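Catalase (Pseudomonas syringae, PDB 1M7S) decomposes hydrogen peroxide into water and oxygen with the help of a heme cofactor, so protecting cells from the toxicity of peroxide. Local coordinates at residues H52-G57 / F89-H94; R103-F108 / N124-F129; F130-I135 / D274-W279; F187-G192 / H211-Q216. One frame throughout, in Å; residues are numbered along the deposited sequence.

Four contacts illustrate how the walls of a heme pocket join the surrounding fold. Interactions 1 and 2 both touch the heme, their centres 11 Å apart, and each supplies one predicted active-site residue, His-52 and Asn-124, whose side chains lie about 3 Å from each other. They meet directly where Ser-90 O lies 2.8 Å from Gly-107 N, a probable hydrogen bond. Interaction 2 also borders the other two: Asn-124 O stands 2.7 Å from Asn-191 N of interaction 4, and Phe-129 N 2.9 Å from Ala-275 O of interaction 3. Interactions 1 and 4 touch where Phe-89 CD1 packs 3.8 Å from Met-188 CE. Interactions 3 and 4, centres 20 Å apart, do not touch each other.

Interaction 1 (H52-G57 / F89-H94); sequences HARGTG and FSSVVH. With HEM (protoporphyrin IX containing Fe), chain E.
The imidazole of His-52, predicted to belong to the active site, is clasped between Val-92 and the heme and exemplifies a ring oriented from two faces and an edge. With CG anti to the carbonyl carbon (chi1 -63°), it lies face to face over pyrrole A, His-52 CD2 standing 3.3 Å from HEM C1A. Against the opposite face Val-92 makes a CH-pi contact, its CG2 3.7 Å from the His-52 ring centroid; the two side chains run alongside each other and point the same way. The edge is held by Ser-90: His-52 ND1 donates almost straight and within the ring plane to Ser-90 OG at 2.8 Å. That bond fixes the ring's rotation and directs NE2 toward the iron-bound water, which lies 3.4 Å from His-52 NE2 in a weak bond. Such stacking is characteristic of the distal histidine of heme catalases.

Backbone bonds join the supports of the ring, His-52 N donating to Val-92 O (2.8 Å) and Ser-91 N to Arg-54 O (3.1 Å). One water accepts from Arg-54 N and donates to His-94 O; another accepts from Ala-53 N. Further on, Thr-56 and Phe-89 form an antiparallel hydrogen-bonded pair. Here strand 55-64 runs beside strand 82-90, which in turn borders strand 107-114, while Leu-241 of helix 236-246 packs on Thr-56 and Phe-89.

Interaction 2 (R103-F108 / N124-F129); sequences RDPHGF and NNFPTF. With HEM (protoporphyrin IX containing Fe), chain E.
His-106 and Asn-125 satisfy each other twice, a compact example of a side chain completing what a short backbone pairing begins. Asn-125 N donates to His-106 O at 2.8 Å. In return His-106 N donates a hydrogen bond to Asn-125 OD1 at 2.9 Å; the N-H points almost straight at the oxygen, but the donor sits 46° above the plane of the side-chain carbonyl. CG between the backbone N and the carbonyl carbon (chi1 68°) brings OD1 back across to His-106 N.

The other end of the same amide is held by a water that accepts from Asn-125 ND2 at 3.0 Å and donates to Asp-104 O at 2.6 Å. The water also lies 2.7 Å from His-106 ND1, at the edge of the ring and in its plane, so three polar groups share a single bridging molecule. Asp-104 OD1 has its own donors in Val-92 N and Val-93 N.

Apolar packing closes the rest: Pro-105 crosses the Phe-126 ring over one face, Pro-105 CB 3.7 Å from Phe-126 CD2. On the heme side Gly-107 CA approaches HEM CMA at 3.5 Å, and Phe-129 sets a ring face over the vinyl carbon, its CD2 3.7 Å from HEM CAB. Asn-124, a predicted active-site residue, pairs with Gly-107 where strands 107-114 and 117-124 meet; helix 169-176 packs against Phe-126, and helix 137-144 against Phe-129.

Interaction 3 (F130-I135 / D274-W279); sequences FIRDAI and DATKIW
An Asx turn set in a type I beta turn, Asp-274 to Lys-277, presents its carboxylate to Arg-132 and forms the hub of a salt-bridge network. Arg-132 grips it side-on with two nitrogens: NE donates to Asp-274 OD2 at 3.2 Å, almost straight, and NH1 to Asp-274 OD1 at 3.0 Å. Guanidinium and carboxylate planes stand 61° apart, so the edge of one group meets the other at a tilt.

Each oxygen has further donors. Asp-274 OD2 also accepts from Thr-276 N at 3.0 Å and from Thr-276 OG1 at 2.8 Å, while Lys-277 NZ reaches Asp-274 OD1 at 3.2 Å from the face opposite to that used by NH1. The carboxylate lies between two cations and would be expected to favour its charged form. Glu-409 OE1 forms a salt bridge with Arg-132 NH2, which probably offsets some positive charge, and Glu-409 O accepts from Lys-277 NZ. A water accepts from Ala-275 N and lies 2.8 Å from Arg-132 O, whereas the buried Ile-131 O has no partner.

The network thus ties the loop before helix 137-144 to the one between strands 252-260 and 284-295, through an aspartate that closes its own Asx turn while pairing side-on with an arginine of another loop.

Interaction 4 (F187-G192 / H211-Q216); sequences FMDGNG and HWKSLQ
Asp-189 bridges two points of the neighbouring strand, binding His-211 and Ser-214 at the end of an antiparallel pairing in the catalase beta barrel. His-211 NE2 donates to Asp-189 OD2 at 2.7 Å, the oxygen lying in the ring plane although the ring approaches from well above the carboxylate plane; the two planes are 63° apart. This His-carboxylate bond is matched by Ser-214 N, which donates to Asp-189 OD1 at 2.8 Å, again from above. One carboxylate thus spans from the His-211 side chain to the backbone N-H of Ser-214, with CG anti to the carbonyl carbon (chi1 -80°) turning it toward the partner.

The backbone beneath keeps the register. Gly-190 and Trp-212 form a hydrogen-bonded pair, Gly-190 N to Trp-212 O at 3.0 Å and Trp-212 N to Gly-190 O at 2.7 Å. Gly-190 CA sits at the edge of the indole, whose close approach relies on the absence of a side chain there. Asn-191 lies alongside His-211 with amide and ring planes nearly parallel, its OD1 3.4 Å from His-211 CD2. Beyond the pairing, Gln-216 CB comes to 3.7 Å from Phe-187 CE2.

A second shell positions these groups. Glu-284 OE2 bonds to His-211 ND1, holding the imidazole at both nitrogens, and Asn-125 O bonds to Asn-191 ND2. Phe-108 stacks on Trp-212, and strand 252-260 flanks strand 205-214. Where that strand ends, Ser-214 OG accepts from Gln-216 N at 3.1 Å in an ST turn.

Interaction 1 (H52-G57 / F89-H94)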
# COMPACT_ATOMS: atom_id res chain seq x y z
N HIS A 52 12.45 -10.92 13.36
CA HIS A 52 11.55 -11.93 13.98
C HIS A 52 10.43 -12.32 13.01
O HIS A 52 9.32 -12.70 13.37
CB HIS A 52 10.97 -11.38 15.29
CG HIS A 52 11.98 -11.07 16.37
ND1 HIS A 52 12.14 -11.92 17.42
CD2 HIS A 52 12.84 -10.04 16.59
CE1 HIS A 52 13.08 -11.44 18.25
NE2 HIS A 52 13.50 -10.28 17.74
N ALA A 53 10.74 -12.48 11.70
CA ALA A 53 9.74 -12.88 10.74
C ALA A 53 9.32 -14.34 10.92
O ALA A 53 8.16 -14.67 10.62
CB ALA A 53 10.35 -12.72 9.33
N ARG A 54 10.20 -15.22 11.36
CA ARG A 54 9.93 -16.64 11.56
C ARG A 54 9.30 -16.83 12.97
O ARG A 54 10.05 -16.60 13.94
CB ARG A 54 11.26 -17.41 11.50
CG ARG A 54 11.19 -18.90 11.76
CD ARG A 54 10.26 -19.56 10.76
NE ARG A 54 10.66 -20.88 10.35
CZ ARG A 54 9.94 -21.95 10.10
NH1 ARG A 54 10.60 -23.01 9.67
NH2 ARG A 54 8.63 -21.99 10.31
N GLY A 55 8.01 -17.17 13.03
CA GLY A 55 7.45 -17.19 14.42
C GLY A 55 6.33 -18.23 14.55
O GLY A 55 5.89 -18.82 13.57
N THR A 56 5.95 -18.48 15.81
CA THR A 56 4.91 -19.43 16.18
C THR A 56 4.00 -18.78 17.24
O THR A 56 4.60 -18.36 18.23
CB THR A 56 5.51 -20.68 16.86
OG1 THR A 56 6.58 -21.23 16.07
CG2 THR A 56 4.43 -21.76 17.02
N GLY A 57 2.68 -18.82 17.05
CA GLY A 57 1.79 -18.16 18.00
C GLY A 57 0.89 -19.21 18.63
O GLY A 57 0.60 -20.26 18.06
N PHE A 89 6.38 -16.73 19.63
CA PHE A 89 7.77 -17.09 19.85
C PHE A 89 8.47 -16.89 18.47
O PHE A 89 7.75 -17.07 17.50
CB PHE A 89 7.93 -18.59 20.22
CG PHE A 89 7.50 -18.87 21.65
CD1 PHE A 89 8.25 -18.44 22.73
CD2 PHE A 89 6.33 -19.58 21.89
CE1 PHE A 89 7.86 -18.71 24.02
CE2 PHE A 89 5.90 -19.86 23.17
CZ PHE A 89 6.68 -19.42 24.25
N SER A 90 9.77 -16.65 18.45
CA SER A 90 10.35 -16.46 17.09
C SER A 90 11.85 -16.54 17.07
O SER A 90 12.46 -16.53 18.15
CB SER A 90 10.00 -15.02 16.65
OG SER A 90 10.33 -14.06 17.65
N SER A 91 12.44 -16.60 15.86
CA SER A 91 13.90 -16.38 15.79
C SER A 91 14.02 -14.93 15.34
O SER A 91 13.05 -14.18 15.57
CB SER A 91 14.60 -17.33 14.84
OG SER A 91 13.93 -17.10 13.60
N VAL A 92 15.18 -14.41 14.91
CA VAL A 92 15.32 -12.98 14.74
C VAL A 92 15.70 -12.53 13.33
O VAL A 92 15.08 -11.70 12.70
CB VAL A 92 16.45 -12.45 15.67
CG1 VAL A 92 16.75 -10.97 15.44
CG2 VAL A 92 16.05 -12.60 17.15
N VAL A 93 16.79 -13.11 12.86
CA VAL A 93 17.42 -12.65 11.63
C VAL A 93 16.85 -13.15 10.34
O VAL A 93 16.69 -12.31 9.45
CB VAL A 93 18.93 -13.02 11.67
CG1 VAL A 93 19.63 -12.54 10.42
CG2 VAL A 93 19.61 -12.48 12.93
N HIS A 94 16.58 -14.44 10.21
CA HIS A 94 16.17 -14.93 8.88
C HIS A 94 14.69 -14.85 8.59
O HIS A 94 13.92 -14.44 9.46
CB HIS A 94 16.73 -16.33 8.68
CG HIS A 94 18.23 -16.26 8.73
ND1 HIS A 94 18.92 -16.42 9.92
CD2 HIS A 94 19.11 -15.99 7.74
CE1 HIS A 94 20.23 -16.27 9.65
NE2 HIS A 94 20.36 -16.02 8.34
CHA HEM E . 10.19 -7.44 16.58
CHB HEM E . 12.32 -8.35 20.83
CHC HEM E . 15.19 -4.52 20.20
CHD HEM E . 12.41 -3.07 16.48
C1A HEM E . 10.54 -8.01 17.78
C2A HEM E . 9.94 -9.26 18.32
C3A HEM E . 10.52 -9.51 19.49
C4A HEM E . 11.51 -8.46 19.72
CMA HEM E . 10.26 -10.65 20.48
CAA HEM E . 8.82 -10.01 17.58
CBA HEM E . 7.38 -9.76 18.14
CGA HEM E . 6.41 -10.74 17.43
O1A HEM E . 5.60 -10.16 16.67
O2A HEM E . 6.56 -11.93 17.79
C1B HEM E . 13.26 -7.38 21.05
C2B HEM E . 14.06 -7.23 22.26
C3B HEM E . 14.87 -6.17 22.08
C4B HEM E . 14.59 -5.63 20.78
CMB HEM E . 13.95 -8.18 23.47
CAB HEM E . 15.94 -5.56 22.98
CBB HEM E . 15.94 -5.65 24.30
C1C HEM E . 14.62 -3.76 19.21
C2C HEM E . 14.94 -2.38 18.93
C3C HEM E . 14.16 -1.97 17.93
C4C HEM E . 13.36 -3.11 17.52
CMC HEM E . 15.96 -1.51 19.71
CAC HEM E . 14.05 -0.60 17.22
CBC HEM E . 14.14 0.58 17.87
C1D HEM E . 11.62 -4.18 16.16
C2D HEM E . 10.70 -4.23 15.04
C3D HEM E . 10.09 -5.42 15.06
C4D HEM E . 10.60 -6.15 16.19
CMD HEM E . 10.55 -3.06 14.05
CAD HEM E . 9.00 -5.96 14.08
CBD HEM E . 7.58 -5.72 14.71
CGD HEM E . 6.44 -6.03 13.77
O1D HEM E . 5.32 -6.32 14.32
O2D HEM E . 6.55 -5.98 12.52
NA HEM E . 11.52 -7.60 18.64
NB HEM E . 13.58 -6.38 20.16
NC HEM E . 13.66 -4.19 18.32
ND HEM E . 11.49 -5.36 16.87
FE HEM E . 12.52 -5.84 18.53
O HOH W 1 14.58 -7.10 17.82
O HOH W 2 13.38 -11.78 10.34
O HOH W 3 13.16 -14.55 12.11

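Interaction 2 (R103-F108 / N124-F129)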
# COMPACT_ATOMS: atom_id res chain seq x y z
N ARG A 103 21.31 -20.41 14.49
CA ARG A 103 21.81 -19.78 15.72
C ARG A 103 21.27 -18.36 15.85
O ARG A 103 21.48 -17.55 14.95
CB ARG A 103 23.35 -19.75 15.72
CG ARG A 103 23.88 -19.00 16.99
CD ARG A 103 25.43 -19.05 16.91
NE ARG A 103 25.83 -20.46 16.78
CZ ARG A 103 25.79 -21.29 17.84
NH1 ARG A 103 25.43 -20.98 19.09
NH2 ARG A 103 26.13 -22.53 17.58
N ASP A 104 20.63 -18.00 16.97
CA ASP A 104 20.09 -16.64 17.13
C ASP A 104 19.50 -16.55 18.53
O ASP A 104 19.22 -17.59 19.15
CB ASP A 104 18.85 -16.54 16.21
CG ASP A 104 18.89 -15.60 15.02
OD1 ASP A 104 17.88 -15.56 14.23
OD2 ASP A 104 19.90 -14.86 14.84
N PRO A 105 19.22 -15.34 18.99
CA PRO A 105 18.39 -15.12 20.17
C PRO A 105 17.00 -15.55 19.72
O PRO A 105 16.72 -15.68 18.49
CB PRO A 105 18.33 -13.60 20.44
CG PRO A 105 19.35 -13.08 19.44
CD PRO A 105 19.43 -14.09 18.28
N HIS A 106 16.07 -15.79 20.63
CA HIS A 106 14.69 -16.13 20.28
C HIS A 106 13.74 -15.17 21.00
O HIS A 106 13.90 -14.95 22.21
CB HIS A 106 14.35 -17.60 20.57
CG HIS A 106 15.07 -18.45 19.56
ND1 HIS A 106 16.36 -18.91 19.78
CD2 HIS A 106 14.68 -18.83 18.31
CE1 HIS A 106 16.73 -19.58 18.70
NE2 HIS A 106 15.74 -19.55 17.83
N GLY A 107 12.76 -14.69 20.24
CA GLY A 107 11.74 -13.79 20.80
C GLY A 107 10.75 -14.57 21.67
O GLY A 107 10.43 -15.72 21.35
N PHE A 108 10.16 -13.86 22.60
CA PHE A 108 9.12 -14.38 23.53
C PHE A 108 8.24 -13.21 23.86
O PHE A 108 8.54 -12.40 24.72
CB PHE A 108 9.83 -14.95 24.75
CG PHE A 108 8.99 -15.71 25.76
CD1 PHE A 108 9.63 -16.59 26.62
CD2 PHE A 108 7.62 -15.58 25.86
CE1 PHE A 108 8.94 -17.33 27.57
CE2 PHE A 108 6.90 -16.32 26.80
CZ PHE A 108 7.58 -17.20 27.65
N ASN A 124 12.79 -11.60 24.96
CA ASN A 124 13.66 -12.55 24.36
C ASN A 124 14.11 -13.56 25.39
O ASN A 124 14.04 -13.31 26.60
CB ASN A 124 14.94 -11.84 23.82
CG ASN A 124 14.84 -11.34 22.40
OD1 ASN A 124 13.91 -11.56 21.63
ND2 ASN A 124 15.83 -10.54 21.96
N ASN A 125 14.64 -14.70 24.94
CA ASN A 125 15.21 -15.64 25.93
C ASN A 125 16.48 -15.02 26.48
O ASN A 125 16.73 -15.15 27.69
CB ASN A 125 15.41 -17.03 25.31
CG ASN A 125 16.49 -17.06 24.24
OD1 ASN A 125 16.64 -16.09 23.48
ND2 ASN A 125 17.28 -18.14 24.14
N PHE A 126 17.29 -14.27 25.71
CA PHE A 126 18.52 -13.72 26.31
C PHE A 126 18.16 -12.53 27.19
O PHE A 126 17.36 -11.69 26.80
CB PHE A 126 19.51 -13.23 25.25
CG PHE A 126 20.09 -14.23 24.31
CD1 PHE A 126 20.00 -15.59 24.52
CD2 PHE A 126 20.80 -13.75 23.19
CE1 PHE A 126 20.52 -16.50 23.60
CE2 PHE A 126 21.38 -14.67 22.32
CZ PHE A 126 21.24 -16.03 22.52
N PRO A 127 18.77 -12.41 28.36
CA PRO A 127 18.37 -11.31 29.27
C PRO A 127 18.99 -9.97 28.98
O PRO A 127 18.78 -8.93 29.61
CB PRO A 127 18.83 -11.83 30.66
CG PRO A 127 20.06 -12.60 30.25
CD PRO A 127 19.67 -13.38 28.98
N THR A 128 19.94 -9.94 28.01
CA THR A 128 20.67 -8.73 27.66
C THR A 128 20.62 -8.62 26.12
O THR A 128 20.37 -9.62 25.46
CB THR A 128 22.13 -8.75 28.12
OG1 THR A 128 22.83 -9.96 27.78
CG2 THR A 128 22.12 -8.59 29.65
N PHE A 129 21.00 -7.45 25.62
CA PHE A 129 21.01 -7.24 24.16
C PHE A 129 22.40 -6.81 23.72
O PHE A 129 23.30 -6.63 24.57
CB PHE A 129 19.98 -6.17 23.82
CG PHE A 129 19.52 -6.32 22.39
CD1 PHE A 129 19.74 -5.31 21.47
CD2 PHE A 129 18.89 -7.49 22.00
CE1 PHE A 129 19.30 -5.48 20.17
CE2 PHE A 129 18.47 -7.67 20.69
CZ PHE A 129 18.69 -6.65 19.77
CHA HEM E . 10.19 -7.44 16.58
CHB HEM E . 12.32 -8.35 20.83
CHC HEM E . 15.19 -4.52 20.20
CHD HEM E . 12.41 -3.07 16.48
C1A HEM E . 10.54 -8.01 17.78
C2A HEM E . 9.94 -9.26 18.32
C3A HEM E . 10.52 -9.51 19.49
C4A HEM E . 11.51 -8.46 19.72
CMA HEM E . 10.26 -10.65 20.48
CAA HEM E . 8.82 -10.01 17.58
CBA HEM E . 7.38 -9.76 18.14
CGA HEM E . 6.41 -10.74 17.43
O1A HEM E . 5.60 -10.16 16.67
O2A HEM E . 6.56 -11.93 17.79
C1B HEM E . 13.26 -7.38 21.05
C2B HEM E . 14.06 -7.23 22.26
C3B HEM E . 14.87 -6.17 22.08
C4B HEM E . 14.59 -5.63 20.78
CMB HEM E . 13.95 -8.18 23.47
CAB HEM E . 15.94 -5.56 22.98
CBB HEM E . 15.94 -5.65 24.30
C1C HEM E . 14.62 -3.76 19.21
C2C HEM E . 14.94 -2.38 18.93
C3C HEM E . 14.16 -1.97 17.93
C4C HEM E . 13.36 -3.11 17.52
CMC HEM E . 15.96 -1.51 19.71
CAC HEM E . 14.05 -0.60 17.22
CBC HEM E . 14.14 0.58 17.87
C1D HEM E . 11.62 -4.18 16.16
C2D HEM E . 10.70 -4.23 15.04
C3D HEM E . 10.09 -5.42 15.06
C4D HEM E . 10.60 -6.15 16.19
CMD HEM E . 10.55 -3.06 14.05
CAD HEM E . 9.00 -5.96 14.08
CBD HEM E . 7.58 -5.72 14.71
CGD HEM E . 6.44 -6.03 13.77
O1D HEM E . 5.32 -6.32 14.32
O2D HEM E . 6.55 -5.98 12.52
NA HEM E . 11.52 -7.60 18.64
NB HEM E . 13.58 -6.38 20.16
NC HEM E . 13.66 -4.19 18.32
ND HEM E . 11.49 -5.36 16.87
FE HEM E . 12.52 -5.84 18.53
O HOH W 4 18.47 -18.61 21.47
O HOH W 1 14.58 -7.10 17.82

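Interaction 3 (F130-I135 / D274-W279)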
# COMPACT_ATOMS: atom_id res chain seq x y z
N PHE A 130 22.67 -6.79 22.42
CA PHE A 130 24.00 -6.48 21.93
C PHE A 130 24.29 -5.00 21.98
O PHE A 130 25.49 -4.66 21.97
CB PHE A 130 24.12 -6.96 20.48
CG PHE A 130 23.66 -8.40 20.29
CD1 PHE A 130 22.37 -8.70 19.89
CD2 PHE A 130 24.59 -9.42 20.41
CE1 PHE A 130 21.98 -10.01 19.69
CE2 PHE A 130 24.22 -10.74 20.20
CZ PHE A 130 22.92 -11.04 19.85
N ILE A 131 23.25 -4.15 21.87
CA ILE A 131 23.57 -2.72 21.81
C ILE A 131 22.78 -1.97 22.88
O ILE A 131 21.91 -2.63 23.45
CB ILE A 131 23.21 -2.12 20.43
CG1 ILE A 131 21.78 -2.48 20.06
CG2 ILE A 131 24.24 -2.57 19.40
CD1 ILE A 131 21.23 -1.76 18.81
N ARG A 132 23.13 -0.71 23.16
CA ARG A 132 22.37 -0.06 24.25
C ARG A 132 21.64 1.19 23.84
O ARG A 132 21.14 1.89 24.75
CB ARG A 132 23.39 0.23 25.39
CG ARG A 132 24.56 1.08 24.92
CD ARG A 132 25.41 1.54 26.07
NE ARG A 132 25.97 0.54 26.97
CZ ARG A 132 27.29 0.37 27.08
NH1 ARG A 132 27.73 -0.48 28.01
NH2 ARG A 132 28.12 1.03 26.25
N ASP A 133 21.67 1.53 22.53
CA ASP A 133 20.96 2.74 22.10
C ASP A 133 20.25 2.38 20.81
O ASP A 133 20.91 1.82 19.94
CB ASP A 133 21.91 3.95 21.96
CG ASP A 133 21.19 5.26 21.71
OD1 ASP A 133 20.30 5.30 20.81
OD2 ASP A 133 21.46 6.33 22.36
N ALA A 134 18.97 2.65 20.68
CA ALA A 134 18.19 2.30 19.49
C ALA A 134 18.64 2.98 18.22
O ALA A 134 18.39 2.42 17.14
CB ALA A 134 16.71 2.56 19.74
N ILE A 135 19.39 4.11 18.29
CA ILE A 135 19.90 4.66 17.03
C ILE A 135 20.81 3.65 16.32
O ILE A 135 21.00 3.76 15.09
CB ILE A 135 20.55 6.03 17.34
CG1 ILE A 135 20.60 6.92 16.09
CG2 ILE A 135 21.95 5.88 17.96
CD1 ILE A 135 20.81 8.38 16.50
N ASP A 274 21.13 0.08 31.41
CA ASP A 274 21.91 -0.33 30.24
C ASP A 274 21.43 -1.72 29.79
O ASP A 274 21.46 -2.70 30.56
CB ASP A 274 23.38 -0.40 30.64
CG ASP A 274 24.36 -0.92 29.63
OD1 ASP A 274 25.57 -0.98 29.99
OD2 ASP A 274 23.88 -1.26 28.53
N ALA A 275 20.83 -1.82 28.58
CA ALA A 275 20.29 -3.09 28.10
C ALA A 275 21.29 -4.22 27.91
O ALA A 275 20.92 -5.39 27.67
CB ALA A 275 19.54 -2.79 26.80
N THR A 276 22.61 -3.95 27.97
CA THR A 276 23.62 -4.97 27.94
C THR A 276 23.95 -5.53 29.32
O THR A 276 24.80 -6.41 29.44
CB THR A 276 24.94 -4.44 27.31
OG1 THR A 276 25.59 -3.44 28.13
CG2 THR A 276 24.59 -3.96 25.92
N LYS A 277 23.10 -5.23 30.35
CA LYS A 277 23.40 -5.71 31.68
C LYS A 277 22.25 -6.42 32.37
O LYS A 277 21.08 -6.05 32.24
CB LYS A 277 23.70 -4.44 32.59
CG LYS A 277 24.93 -3.62 32.19
CD LYS A 277 26.23 -4.39 32.48
CE LYS A 277 27.44 -3.51 32.18
NZ LYS A 277 27.54 -3.42 30.68
N ILE A 278 22.64 -7.43 33.14
CA ILE A 278 21.67 -8.07 34.05
C ILE A 278 21.86 -7.37 35.42
O ILE A 278 22.80 -6.60 35.56
CB ILE A 278 21.91 -9.57 34.22
CG1 ILE A 278 23.28 -9.91 34.83
CG2 ILE A 278 21.78 -10.29 32.87
CD1 ILE A 278 23.28 -11.31 35.44
N TRP A 279 21.02 -7.64 36.39
CA TRP A 279 21.23 -7.09 37.74
C TRP A 279 21.57 -8.30 38.63
O TRP A 279 20.66 -9.02 39.04
CB TRP A 279 19.95 -6.44 38.24
CG TRP A 279 19.44 -5.24 37.51
CD1 TRP A 279 20.10 -4.46 36.58
CD2 TRP A 279 18.19 -4.59 37.75
NE1 TRP A 279 19.31 -3.40 36.20
CE2 TRP A 279 18.13 -3.46 36.92
CE3 TRP A 279 17.10 -4.89 38.59
CZ2 TRP A 279 17.03 -2.63 36.86
CZ3 TRP A 279 16.01 -4.03 38.55
CH2 TRP A 279 15.96 -2.93 37.70
O HOH W 5 20.24 0.60 27.02

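Interaction 4 (F187-G192 / H211-Q216)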
# COMPACT_ATOMS: atom_id res chain seq x y z
N PHE A 187 11.47 -24.97 26.41
CA PHE A 187 12.68 -25.19 27.16
C PHE A 187 13.61 -23.97 27.16
O PHE A 187 14.81 -24.14 27.12
CB PHE A 187 13.40 -26.44 26.63
CG PHE A 187 12.45 -27.62 26.61
CD1 PHE A 187 12.00 -28.11 25.39
CD2 PHE A 187 12.00 -28.20 27.78
CE1 PHE A 187 11.12 -29.17 25.32
CE2 PHE A 187 11.10 -29.27 27.73
CZ PHE A 187 10.65 -29.75 26.51
N MET A 188 13.01 -22.80 27.20
CA MET A 188 13.78 -21.57 27.31
C MET A 188 13.09 -20.64 28.31
O MET A 188 11.85 -20.63 28.39
CB MET A 188 13.98 -20.78 26.02
CG MET A 188 12.80 -20.10 25.37
SD MET A 188 13.25 -19.50 23.69
CE MET A 188 11.90 -18.30 23.58
N ASP A 189 13.88 -19.75 28.87
CA ASP A 189 13.28 -18.72 29.71
C ASP A 189 12.92 -17.52 28.83
O ASP A 189 13.23 -17.49 27.65
CB ASP A 189 14.26 -18.25 30.79
CG ASP A 189 14.39 -19.15 32.00
OD1 ASP A 189 13.74 -20.20 32.09
OD2 ASP A 189 15.19 -18.76 32.91
N GLY A 190 12.28 -16.52 29.42
CA GLY A 190 11.97 -15.29 28.71
C GLY A 190 12.37 -14.13 29.64
O GLY A 190 12.45 -14.27 30.87
N ASN A 191 12.78 -13.03 29.02
CA ASN A 191 13.20 -11.86 29.79
C ASN A 191 12.71 -10.59 29.11
O ASN A 191 12.77 -10.51 27.89
CB ASN A 191 14.73 -11.80 29.89
CG ASN A 191 15.30 -12.91 30.77
OD1 ASN A 191 15.25 -12.83 31.98
ND2 ASN A 191 15.80 -13.99 30.17
N GLY A 192 12.35 -9.54 29.87
CA GLY A 192 11.96 -8.26 29.31
C GLY A 192 13.17 -7.49 28.79
O GLY A 192 12.99 -6.62 27.93
N HIS A 211 11.15 -11.62 34.28
CA HIS A 211 11.77 -12.88 33.95
C HIS A 211 10.72 -14.00 33.95
O HIS A 211 10.13 -14.25 35.02
CB HIS A 211 12.87 -13.21 34.98
CG HIS A 211 13.50 -14.57 34.88
ND1 HIS A 211 13.78 -15.34 36.00
CD2 HIS A 211 13.89 -15.33 33.82
CE1 HIS A 211 14.32 -16.50 35.61
NE2 HIS A 211 14.41 -16.53 34.30
N TRP A 212 10.60 -14.63 32.79
CA TRP A 212 9.72 -15.80 32.70
C TRP A 212 10.60 -17.02 32.95
O TRP A 212 11.49 -17.33 32.15
CB TRP A 212 9.09 -15.97 31.32
CG TRP A 212 8.09 -15.00 30.87
CD1 TRP A 212 8.26 -14.09 29.85
CD2 TRP A 212 6.73 -14.82 31.32
NE1 TRP A 212 7.11 -13.38 29.66
CE2 TRP A 212 6.14 -13.82 30.54
CE3 TRP A 212 5.95 -15.44 32.31
CZ2 TRP A 212 4.83 -13.38 30.68
CZ3 TRP A 212 4.65 -15.01 32.46
CH2 TRP A 212 4.06 -13.98 31.67
N LYS A 213 10.37 -17.72 34.07
CA LYS A 213 11.16 -18.90 34.39
C LYS A 213 10.46 -20.15 33.89
O LYS A 213 9.32 -20.44 34.32
CB LYS A 213 11.42 -19.04 35.91
CG LYS A 213 12.27 -20.28 36.20
CD LYS A 213 13.04 -20.16 37.50
CE LYS A 213 13.79 -21.49 37.72
NZ LYS A 213 15.08 -21.49 36.96
N SER A 214 11.11 -20.85 32.95
CA SER A 214 10.52 -22.07 32.42
C SER A 214 10.33 -23.17 33.47
O SER A 214 11.28 -23.54 34.17
CB SER A 214 11.44 -22.68 31.34
OG SER A 214 10.80 -23.89 30.90
N LEU A 215 9.11 -23.67 33.58
CA LEU A 215 8.79 -24.75 34.50
C LEU A 215 9.07 -26.09 33.85
O LEU A 215 9.02 -27.12 34.53
CB LEU A 215 7.36 -24.66 35.06
CG LEU A 215 7.11 -23.30 35.78
CD1 LEU A 215 5.72 -23.30 36.41
CD2 LEU A 215 8.17 -23.01 36.82
N GLN A 216 9.53 -26.11 32.58
CA GLN A 216 9.94 -27.35 31.93
C GLN A 216 11.45 -27.49 32.00
O GLN A 216 12.00 -28.50 31.58
CB GLN A 216 9.50 -27.34 30.46
CG GLN A 216 8.02 -27.31 30.25
CD GLN A 216 7.31 -26.06 30.68
OE1 GLN A 216 6.42 -26.10 31.54
NE2 GLN A 216 7.67 -24.92 30.08
O HOH W 6 13.74 -22.94 33.78
O HOH W 7 16.17 -19.96 34.91